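Local coordinates for protein N-alpha-acetyltransferase 35, NatC auxiliary subunit (Saccharomyces cerevisiae, PDB 6YGA) that serves as the auxiliary subunit of the yeast NatC N-terminal acetyltransferase, the complex that acetylates the N-terminal methionine of the L-A virus Gag protein, at residues L97-S102 with T291-D296; V472-H477 with V597-E602; H478-L483 with E544-K549. One frame throughout, in Å; residues are numbered along the deposited sequence.

In the fold
The three contacts fall into two distant regions of a largely helical subunit. Contact 1 docks the loop 291-296 on helix 85-104, and its centre lies about 48 Å from that of contact 2 and about 46 Å from that of contact 3, across the middle of the chain. Contacts 2 and 3 are neighbours, their centres about 12 Å apart, and both use helix 465-506: 472-477 meets the loop 597-602, while the next turns, 478-483, pack on helix 511-564. Contact 3 is nested within the loop that contact 2 closes, and they touch where Tyr473 and Ser476 meet Ile545, Thr548 and Lys549. Of the three, contact 1 alone touches the N-alpha-acetyltransferase 30 chain.

Contact 1: L97-S102 with T291-D296; sequences LRCVIS and TKLPTD
Arg98 leaves its helix with CG anti to the carbonyl carbon (chi1 -72°), runs straight through chi2 and then bends at chi3 (-60°), which turns its guanidinium onto the backbone of 291-296. There NH1 donates to Pro294 O at 2.8 Å. The carbonyl oxygen lies at the edge of the guanidinium and close to its plane, and NH1 sits nearly on the C=O axis (C=O...N 168°), so the approach is head-on. NH2 forms a salt bridge with Asp94, one turn back, so the group is gripped from more than one side.

Leu293, its CG likewise anti to the carbonyl carbon, crosses the arginine at about a right angle and sends CD2 in between Cys99 and Ser102, lying 3.9 Å from Cys99 SG. Beside it the Pro294 ring rests on the helix: its CG meets Ile101 CG2 at 3.7 Å, and its CD lies against Ser102 CB. Ser102 OG, anti to the backbone N, is joined to Thr291 O by a water that donates to Thr291 O at 2.7 Å. Phe300 of helix 298-311 also packs on Ile101, and Thr291 touches Asn147 of the N-alpha-acetyltransferase 30 chain. The arrangement is that of an irregular connection laid along a helix, with an arginine-to-carbonyl bond and a leucine-proline pair holding the segment before helix 298-311 against helix 85-104.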
loop_
_atom_site.group_PDB
_atom_site.type_symbol
_atom_site.label_atom_id
_atom_site.label_comp_id
_atom_site.label_asym_id
_atom_site.label_seq_id
_atom_site.Cartn_x
_atom_site.Cartn_y
_atom_site.Cartn_z
ATOM N N LEU B 97 -18.846 14.048 10.147
ATOM C CA LEU B 97 -18.435 12.758 10.693
ATOM C C LEU B 97 -18.285 11.712 9.595
ATOM O O LEU B 97 -17.360 10.892 9.636
ATOM C CB LEU B 97 -19.430 12.280 11.750
ATOM C CG LEU B 97 -19.301 12.918 13.133
ATOM C CD1 LEU B 97 -20.188 12.207 14.145
ATOM C CD2 LEU B 97 -17.850 12.904 13.585
ATOM N N ARG B 98 -19.185 11.714 8.610
ATOM C CA ARG B 98 -19.030 10.779 7.502
ATOM C C ARG B 98 -17.875 11.187 6.595
ATOM O O ARG B 98 -17.302 10.335 5.906
ATOM C CB ARG B 98 -20.338 10.656 6.719
ATOM C CG ARG B 98 -21.413 9.889 7.481
ATOM C CD ARG B 98 -22.730 9.780 6.724
ATOM N NE ARG B 98 -23.322 11.081 6.432
ATOM C CZ ARG B 98 -23.498 11.562 5.205
ATOM N NH1 ARG B 98 -23.133 10.845 4.150
ATOM N NH2 ARG B 98 -24.046 12.756 5.033
ATOM N N CYS B 99 -17.509 12.473 6.590
ATOM C CA CYS B 99 -16.272 12.876 5.929
ATOM C C CYS B 99 -15.059 12.290 6.644
ATOM O O CYS B 99 -14.070 11.920 6.000
ATOM C CB CYS B 99 -16.176 14.400 5.862
ATOM S SG CYS B 99 -17.163 15.170 4.555
ATOM N N VAL B 100 -15.120 12.196 7.974
ATOM C CA VAL B 100 -14.040 11.561 8.729
ATOM C C VAL B 100 -13.896 10.100 8.321
ATOM O O VAL B 100 -12.779 9.599 8.134
ATOM C CB VAL B 100 -14.289 11.709 10.242
ATOM C CG1 VAL B 100 -13.276 10.897 11.039
ATOM C CG2 VAL B 100 -14.239 13.177 10.652
ATOM N N ILE B 101 -15.021 9.401 8.154
ATOM C CA ILE B 101 -14.986 7.996 7.757
ATOM C C ILE B 101 -14.426 7.852 6.346
ATOM O O ILE B 101 -13.570 7.000 6.084
ATOM C CB ILE B 101 -16.389 7.374 7.875
ATOM C CG1 ILE B 101 -16.867 7.394 9.331
ATOM C CG2 ILE B 101 -16.400 5.955 7.325
ATOM C CD1 ILE B 101 -18.324 7.000 9.510
ATOM N N SER B 102 -14.902 8.687 5.416
ATOM C CA SER B 102 -14.410 8.637 4.041
ATOM C C SER B 102 -12.904 8.873 3.985
ATOM O O SER B 102 -12.200 8.271 3.164
ATOM C CB SER B 102 -15.153 9.668 3.191
ATOM O OG SER B 102 -14.769 9.610 1.830
ATOM N N THR B 291 -15.578 12.549 -3.450
ATOM C CA THR B 291 -16.072 11.191 -3.618
ATOM C C THR B 291 -17.333 10.983 -2.787
ATOM O O THR B 291 -17.539 11.640 -1.763
ATOM C CB THR B 291 -14.993 10.182 -3.214
ATOM O OG1 THR B 291 -13.747 10.563 -3.810
ATOM C CG2 THR B 291 -15.348 8.779 -3.683
ATOM N N LYS B 292 -18.185 10.068 -3.249
ATOM C CA LYS B 292 -19.412 9.753 -2.530
ATOM C C LYS B 292 -19.101 9.303 -1.108
ATOM O O LYS B 292 -18.227 8.461 -0.883
ATOM C CB LYS B 292 -20.194 8.669 -3.271
ATOM C CG LYS B 292 -21.441 8.191 -2.539
ATOM C CD LYS B 292 -22.321 7.353 -3.451
ATOM C CE LYS B 292 -23.521 6.785 -2.706
ATOM N NZ LYS B 292 -23.126 5.753 -1.707
ATOM N N LEU B 293 -19.822 9.874 -0.152
ATOM C CA LEU B 293 -19.599 9.607 1.257
ATOM C C LEU B 293 -20.305 8.323 1.682
ATOM O O LEU B 293 -21.236 7.865 1.015
ATOM C CB LEU B 293 -20.102 10.781 2.092
ATOM C CG LEU B 293 -19.441 12.134 1.824
ATOM C CD1 LEU B 293 -20.223 13.255 2.491
ATOM C CD2 LEU B 293 -18.003 12.120 2.310
ATOM N N PRO B 294 -19.871 7.713 2.785
ATOM C CA PRO B 294 -20.608 6.564 3.323
ATOM C C PRO B 294 -22.023 6.963 3.715
ATOM O O PRO B 294 -22.301 8.126 4.014
ATOM C CB PRO B 294 -19.785 6.153 4.550
ATOM C CG PRO B 294 -18.424 6.682 4.285
ATOM C CD PRO B 294 -18.614 7.953 3.517
ATOM N N THR B 295 -22.923 5.980 3.716
ATOM C CA THR B 295 -24.324 6.233 4.029
ATOM C C THR B 295 -24.666 6.007 5.496
ATOM O O THR B 295 -25.750 6.414 5.929
ATOM C CB THR B 295 -25.236 5.359 3.158
ATOM O OG1 THR B 295 -25.092 3.985 3.536
ATOM C CG2 THR B 295 -24.878 5.513 1.684
ATOM N N ASP B 296 -23.782 5.377 6.270
ATOM C CA ASP B 296 -24.054 5.087 7.673
ATOM C C ASP B 296 -22.794 5.329 8.497
ATOM O O ASP B 296 -21.744 5.714 7.974
ATOM C CB ASP B 296 -24.580 3.655 7.852
ATOM C CG ASP B 296 -23.594 2.588 7.388
ATOM O OD1 ASP B 296 -22.416 2.902 7.117
ATOM O OD2 ASP B 296 -24.012 1.415 7.294
HETATM O O HOH W 1 -15.474 11.934 -0.076
#

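Contact 2: V472-H477 with V597-E602; sequences VYYLSH and VPELPE
Segment 597-602 has a cis peptide bond before Pro598 and a polyproline-II-like backbone from Pro598 to Pro601, and it passes the helical turns 472-477 at a distance, the nearest CA atoms being those of Leu475 and Pro598, 7.5 Å apart. Tyr474 bridges the gap between helix and loop. Its CG is anti to the backbone N (chi1 165°), which sends the ring straight out from the helix until its hydroxyl reaches the segment between the two prolines. The OH donates to Glu599 O at 2.7 Å, approaching in the plane of the carbonyl with a C=O...O angle of 148°.

Pro601 comes tip to tip with the tyrosine and places its CG over the centre of one ring face, 3.9 Å from the centroid and 13° off the ring normal, a well-aligned CH-pi contact. Pro601 CD adds an approach of 3.8 Å to Tyr474 CE2. Pro598 meets the tyrosine differently, sliding past it in the opposite direction so that its CB lies 3.8 Å from the Tyr474 hydroxyl oxygen. The adjacent CG touches Leu475 CD2 at 4.1 Å, the two side chains crossing at about a right angle. Around this core, His478 makes an edge-to-face contact with the Tyr474 ring and Tyr440 of helix 433-456 packs on Pro598. The contact thus sets the loop before helix 603-613 against helix 465-506, within the NAA35-like, TPR-repeat family region.

A single polar bond is set among proline carbons: the hydroxyl gives the Glu599 carbonyl, between the two prolines, a hydrogen-bond donor, while Pro601 lays its CG over the aromatic face. The tyrosine is thereby held both at its tip and over its ring.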
loop_
_atom_site.group_PDB
_atom_site.type_symbol
_atom_site.label_atom_id
_atom_site.label_comp_id
_atom_site.label_asym_id
_atom_site.label_seq_id
_atom_site.Cartn_x
_atom_site.Cartn_y
_atom_site.Cartn_z
ATOM N N VAL B 472 8.305 -23.715 -2.019
ATOM C CA VAL B 472 7.870 -23.595 -0.630
ATOM C C VAL B 472 7.815 -24.967 0.030
ATOM O O VAL B 472 8.149 -25.116 1.210
ATOM C CB VAL B 472 6.520 -22.860 -0.551
ATOM C CG1 VAL B 472 6.012 -22.822 0.885
ATOM C CG2 VAL B 472 6.675 -21.452 -1.087
ATOM N N TYR B 473 7.401 -25.989 -0.721
ATOM C CA TYR B 473 7.534 -27.360 -0.239
ATOM C C TYR B 473 8.986 -27.672 0.102
ATOM O O TYR B 473 9.286 -28.209 1.174
ATOM C CB TYR B 473 7.002 -28.330 -1.292
ATOM C CG TYR B 473 7.293 -29.780 -0.995
ATOM C CD1 TYR B 473 6.491 -30.504 -0.124
ATOM C CD2 TYR B 473 8.366 -30.427 -1.590
ATOM C CE1 TYR B 473 6.754 -31.833 0.150
ATOM C CE2 TYR B 473 8.637 -31.755 -1.323
ATOM C CZ TYR B 473 7.826 -32.454 -0.453
ATOM O OH TYR B 473 8.087 -33.775 -0.181
ATOM N N TYR B 474 9.901 -27.324 -0.804
ATOM C CA TYR B 474 11.327 -27.501 -0.552
ATOM C C TYR B 474 11.765 -26.747 0.702
ATOM O O TYR B 474 12.479 -27.295 1.549
ATOM C CB TYR B 474 12.108 -27.042 -1.785
ATOM C CG TYR B 474 13.587 -26.824 -1.583
ATOM C CD1 TYR B 474 14.484 -27.884 -1.659
ATOM C CD2 TYR B 474 14.090 -25.552 -1.348
ATOM C CE1 TYR B 474 15.843 -27.682 -1.488
ATOM C CE2 TYR B 474 15.441 -25.338 -1.173
ATOM C CZ TYR B 474 16.314 -26.406 -1.244
ATOM O OH TYR B 474 17.661 -26.196 -1.071
ATOM N N LEU B 475 11.330 -25.490 0.846
ATOM C CA LEU B 475 11.657 -24.733 2.053
ATOM C C LEU B 475 11.030 -25.360 3.292
ATOM O O LEU B 475 11.684 -25.472 4.337
ATOM C CB LEU B 475 11.202 -23.280 1.913
ATOM C CG LEU B 475 11.893 -22.383 0.889
ATOM C CD1 LEU B 475 11.344 -20.968 1.010
ATOM C CD2 LEU B 475 13.406 -22.406 1.070
ATOM N N SER B 476 9.758 -25.761 3.201
ATOM C CA SER B 476 9.077 -26.370 4.340
ATOM C C SER B 476 9.727 -27.683 4.753
ATOM O O SER B 476 9.728 -28.030 5.940
ATOM C CB SER B 476 7.602 -26.604 4.010
ATOM O OG SER B 476 6.966 -25.408 3.601
ATOM N N HIS B 477 10.268 -28.434 3.792
ATOM C CA HIS B 477 10.956 -29.673 4.137
ATOM C C HIS B 477 12.199 -29.382 4.965
ATOM O O HIS B 477 12.478 -30.081 5.944
ATOM C CB HIS B 477 11.311 -30.452 2.868
ATOM C CG HIS B 477 11.990 -31.764 3.126
ATOM N ND1 HIS B 477 13.361 -31.896 3.163
ATOM C CD2 HIS B 477 11.486 -33.002 3.345
ATOM C CE1 HIS B 477 13.674 -33.158 3.400
ATOM N NE2 HIS B 477 12.554 -33.850 3.514
ATOM N N VAL B 597 21.833 -20.770 2.834
ATOM C CA VAL B 597 21.217 -21.951 3.430
ATOM C C VAL B 597 19.763 -21.635 3.755
ATOM O O VAL B 597 19.494 -20.717 4.537
ATOM C CB VAL B 597 21.955 -22.424 4.689
ATOM C CG1 VAL B 597 21.266 -23.639 5.272
ATOM C CG2 VAL B 597 23.404 -22.744 4.358
ATOM N N PRO B 598 18.785 -22.347 3.174
ATOM C CA PRO B 598 19.021 -23.403 2.182
ATOM C C PRO B 598 19.288 -22.833 0.791
ATOM O O PRO B 598 18.678 -21.830 0.424
ATOM C CB PRO B 598 17.710 -24.210 2.197
ATOM C CG PRO B 598 16.795 -23.517 3.180
ATOM C CD PRO B 598 17.351 -22.153 3.425
ATOM N N GLU B 599 20.182 -23.464 0.033
ATOM C CA GLU B 599 20.541 -22.942 -1.279
ATOM C C GLU B 599 19.335 -22.933 -2.211
ATOM O O GLU B 599 18.485 -23.826 -2.174
ATOM C CB GLU B 599 21.666 -23.776 -1.894
ATOM C CG GLU B 599 21.344 -25.257 -2.003
ATOM C CD GLU B 599 22.281 -25.990 -2.939
ATOM O OE1 GLU B 599 23.222 -25.355 -3.457
ATOM O OE2 GLU B 599 22.075 -27.203 -3.162
ATOM N N LEU B 600 19.262 -21.910 -3.042
ATOM C CA LEU B 600 18.251 -21.862 -4.083
ATOM C C LEU B 600 18.536 -22.949 -5.111
ATOM O O LEU B 600 19.626 -22.957 -5.698
ATOM C CB LEU B 600 18.241 -20.491 -4.745
ATOM C CG LEU B 600 17.415 -20.351 -6.023
ATOM C CD1 LEU B 600 15.942 -20.596 -5.745
ATOM C CD2 LEU B 600 17.633 -18.975 -6.640
ATOM N N PRO B 601 17.616 -23.881 -5.350
ATOM C CA PRO B 601 17.864 -24.911 -6.365
ATOM C C PRO B 601 18.080 -24.296 -7.738
ATOM O O PRO B 601 17.469 -23.287 -8.098
ATOM C CB PRO B 601 16.589 -25.762 -6.326
ATOM C CG PRO B 601 16.035 -25.541 -4.959
ATOM C CD PRO B 601 16.352 -24.110 -4.629
ATOM N N GLU B 602 18.971 -24.920 -8.504
ATOM C CA GLU B 602 19.286 -24.451 -9.843
ATOM C C GLU B 602 18.090 -24.631 -10.775
ATOM O O GLU B 602 17.177 -25.421 -10.519
ATOM C CB GLU B 602 20.499 -25.197 -10.401
ATOM C CG GLU B 602 21.824 -24.822 -9.752
ATOM C CD GLU B 602 22.308 -23.441 -10.161
ATOM O OE1 GLU B 602 21.885 -22.952 -11.230
ATOM O OE2 GLU B 602 23.113 -22.844 -9.415
#

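Contact 3: H478-L483 with E544-K549; sequences HLETFL and EINITK. With EDO (1,2-ethanediol), chain C; EDO (1,2-ethanediol), chain D.
Glu480 carries the polar side of this contact, and both of its carboxylate oxygens have partners on the facing helix, though both bonds are weak. OE1 forms a salt bridge with Lys549 NZ at 3.2 Å, and OE2 accepts a weak bond from Asn546 ND2 at 3.5 Å. The stronger bond of that amide nitrogen is to Leu542 O, one turn earlier on its own helix. Asn546 OD1, also near OE2, is a second acceptor and makes no bond with it; the carboxylate and amide planes stand 84° apart. The glutamate leaves its helix with CG anti to the backbone N and bends at chi2, while Lys549 bends at chi3 to cross it at about a right angle.

Alongside the polar group, helices 465-506 and 511-564 pack nearly antiparallel within the NAA35-like, TPR-repeat family region, their local axes 9.7 Å apart at closest approach, and are joined by Ile545. Its CD1 meets Leu479 CD2 at 3.7 Å, and its CG2 lies against Glu480 CB and Leu483 CD1.

On another side of helix 511-564, Glu544 OE2 accepts from O2 of two ethanediol molecules, at 2.7 Å (chain C) and 2.5 Å (chain D), both probably from the crystallisation liquor, and has a weak bond with Tyr675 OH. O1 of the chain C molecule is hydrogen-bonded to Thr548 OG1, so one diol bridges successive turns; ethanediol is also bonded to Tyr674 OH and Lys331 NZ. The charge of Glu480 is probably balanced by Lys549, but the weak polar bonds suggest a polar margin beside the apolar packing of Leu479, Ile545 and Leu483.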
loop_
_atom_site.group_PDB
_atom_site.type_symbol
_atom_site.label_atom_id
_atom_site.label_comp_id
_atom_site.label_asym_id
_atom_site.label_seq_id
_atom_site.Cartn_x
_atom_site.Cartn_y
_atom_site.Cartn_z
ATOM N N HIS B 478 12.947 -28.336 4.601
ATOM C CA HIS B 478 14.121 -27.960 5.380
ATOM C C HIS B 478 13.730 -27.413 6.748
ATOM O O HIS B 478 14.427 -27.657 7.742
ATOM C CB HIS B 478 14.961 -26.937 4.615
ATOM C CG HIS B 478 15.821 -27.540 3.550
ATOM N ND1 HIS B 478 17.156 -27.824 3.746
ATOM C CD2 HIS B 478 15.539 -27.918 2.280
ATOM C CE1 HIS B 478 17.659 -28.348 2.643
ATOM N NE2 HIS B 478 16.699 -28.417 1.739
ATOM N N LEU B 479 12.623 -26.671 6.823
ATOM C CA LEU B 479 12.178 -26.163 8.116
ATOM C C LEU B 479 11.717 -27.297 9.024
ATOM O O LEU B 479 11.986 -27.280 10.230
ATOM C CB LEU B 479 11.063 -25.135 7.928
ATOM C CG LEU B 479 10.536 -24.503 9.218
ATOM C CD1 LEU B 479 11.682 -23.979 10.072
ATOM C CD2 LEU B 479 9.558 -23.388 8.901
ATOM N N GLU B 480 11.033 -28.297 8.463
ATOM C CA GLU B 480 10.587 -29.420 9.283
ATOM C C GLU B 480 11.775 -30.233 9.787
ATOM O O GLU B 480 11.797 -30.657 10.948
ATOM C CB GLU B 480 9.618 -30.301 8.494
ATOM C CG GLU B 480 8.926 -31.369 9.333
ATOM C CD GLU B 480 8.961 -32.735 8.680
ATOM O OE1 GLU B 480 9.583 -32.863 7.604
ATOM O OE2 GLU B 480 8.370 -33.681 9.242
ATOM N N THR B 481 12.779 -30.448 8.929
ATOM C CA THR B 481 13.988 -31.153 9.352
ATOM C C THR B 481 14.700 -30.398 10.467
ATOM O O THR B 481 15.131 -30.996 11.460
ATOM C CB THR B 481 14.928 -31.350 8.163
ATOM O OG1 THR B 481 14.297 -32.177 7.177
ATOM C CG2 THR B 481 16.228 -32.004 8.608
ATOM N N PHE B 482 14.829 -29.078 10.318
ATOM C CA PHE B 482 15.433 -28.259 11.363
ATOM C C PHE B 482 14.629 -28.331 12.656
ATOM O O PHE B 482 15.201 -28.484 13.740
ATOM C CB PHE B 482 15.556 -26.814 10.873
ATOM C CG PHE B 482 15.862 -25.818 11.956
ATOM C CD1 PHE B 482 17.159 -25.654 12.423
ATOM C CD2 PHE B 482 14.856 -25.028 12.489
ATOM C CE1 PHE B 482 17.443 -24.731 13.412
ATOM C CE2 PHE B 482 15.133 -24.102 13.480
ATOM C CZ PHE B 482 16.427 -23.952 13.941
ATOM N N LEU B 483 13.300 -28.230 12.563
ATOM C CA LEU B 483 12.480 -28.284 13.770
ATOM C C LEU B 483 12.540 -29.658 14.425
ATOM O O LEU B 483 12.523 -29.764 15.657
ATOM C CB LEU B 483 11.036 -27.914 13.448
ATOM C CG LEU B 483 10.753 -26.449 13.124
ATOM C CD1 LEU B 483 9.305 -26.301 12.704
ATOM C CD2 LEU B 483 11.074 -25.546 14.312
ATOM N N GLU B 544 2.154 -27.475 12.189
ATOM C CA GLU B 544 1.810 -26.413 11.251
ATOM C C GLU B 544 2.647 -26.501 9.982
ATOM O O GLU B 544 2.121 -26.331 8.876
ATOM C CB GLU B 544 1.978 -25.043 11.902
ATOM C CG GLU B 544 1.688 -23.902 10.942
ATOM C CD GLU B 544 1.538 -22.564 11.631
ATOM O OE1 GLU B 544 2.495 -22.127 12.304
ATOM O OE2 GLU B 544 0.458 -21.950 11.499
ATOM N N ILE B 545 3.949 -26.768 10.116
ATOM C CA ILE B 545 4.804 -26.810 8.933
ATOM C C ILE B 545 4.490 -28.035 8.084
ATOM O O ILE B 545 4.633 -27.999 6.856
ATOM C CB ILE B 545 6.292 -26.754 9.332
ATOM C CG1 ILE B 545 7.158 -26.481 8.103
ATOM C CG2 ILE B 545 6.732 -28.045 10.001
ATOM C CD1 ILE B 545 6.771 -25.210 7.364
ATOM N N ASN B 546 4.053 -29.132 8.708
ATOM C CA ASN B 546 3.647 -30.298 7.932
ATOM C C ASN B 546 2.354 -30.038 7.170
ATOM O O ASN B 546 2.153 -30.594 6.084
ATOM C CB ASN B 546 3.504 -31.518 8.840
ATOM C CG ASN B 546 4.809 -32.273 9.006
ATOM O OD1 ASN B 546 5.289 -32.912 8.069
ATOM N ND2 ASN B 546 5.386 -32.207 10.199
ATOM N N ILE B 547 1.473 -29.195 7.713
ATOM C CA ILE B 547 0.285 -28.791 6.970
ATOM C C ILE B 547 0.684 -27.966 5.755
ATOM O O ILE B 547 0.202 -28.198 4.640
ATOM C CB ILE B 547 -0.687 -28.025 7.883
ATOM C CG1 ILE B 547 -1.303 -28.973 8.907
ATOM C CG2 ILE B 547 -1.778 -27.350 7.067
ATOM C CD1 ILE B 547 -2.128 -28.268 9.955
ATOM N N THR B 548 1.589 -27.003 5.952
ATOM C CA THR B 548 2.098 -26.214 4.834
ATOM C C THR B 548 2.766 -27.108 3.800
ATOM O O THR B 548 2.534 -26.965 2.594
ATOM C CB THR B 548 3.087 -25.159 5.336
ATOM O OG1 THR B 548 2.398 -24.199 6.145
ATOM C CG2 THR B 548 3.750 -24.444 4.166
ATOM N N LYS B 549 3.602 -28.041 4.261
ATOM C CA LYS B 549 4.311 -28.930 3.350
ATOM C C LYS B 549 3.337 -29.770 2.534
ATOM O O LYS B 549 3.493 -29.909 1.316
ATOM C CB LYS B 549 5.263 -29.825 4.144
ATOM C CG LYS B 549 6.513 -30.241 3.395
ATOM C CD LYS B 549 7.368 -31.180 4.238
ATOM C CE LYS B 549 6.666 -32.513 4.446
ATOM N NZ LYS B 549 7.473 -33.476 5.246
HETATM C C1 EDO C . -0.331 -24.011 7.540
HETATM O O1 EDO C . 0.070 -23.193 6.431
HETATM C C2 EDO C . -0.861 -23.148 8.676
HETATM O O2 EDO C . -0.010 -22.015 8.880
HETATM C C1 EDO D . -0.433 -17.377 10.695
HETATM O O1 EDO D . -0.287 -16.622 9.487
HETATM C C2 EDO D . 0.222 -18.742 10.520
HETATM O O2 EDO D . 0.172 -19.462 11.759
#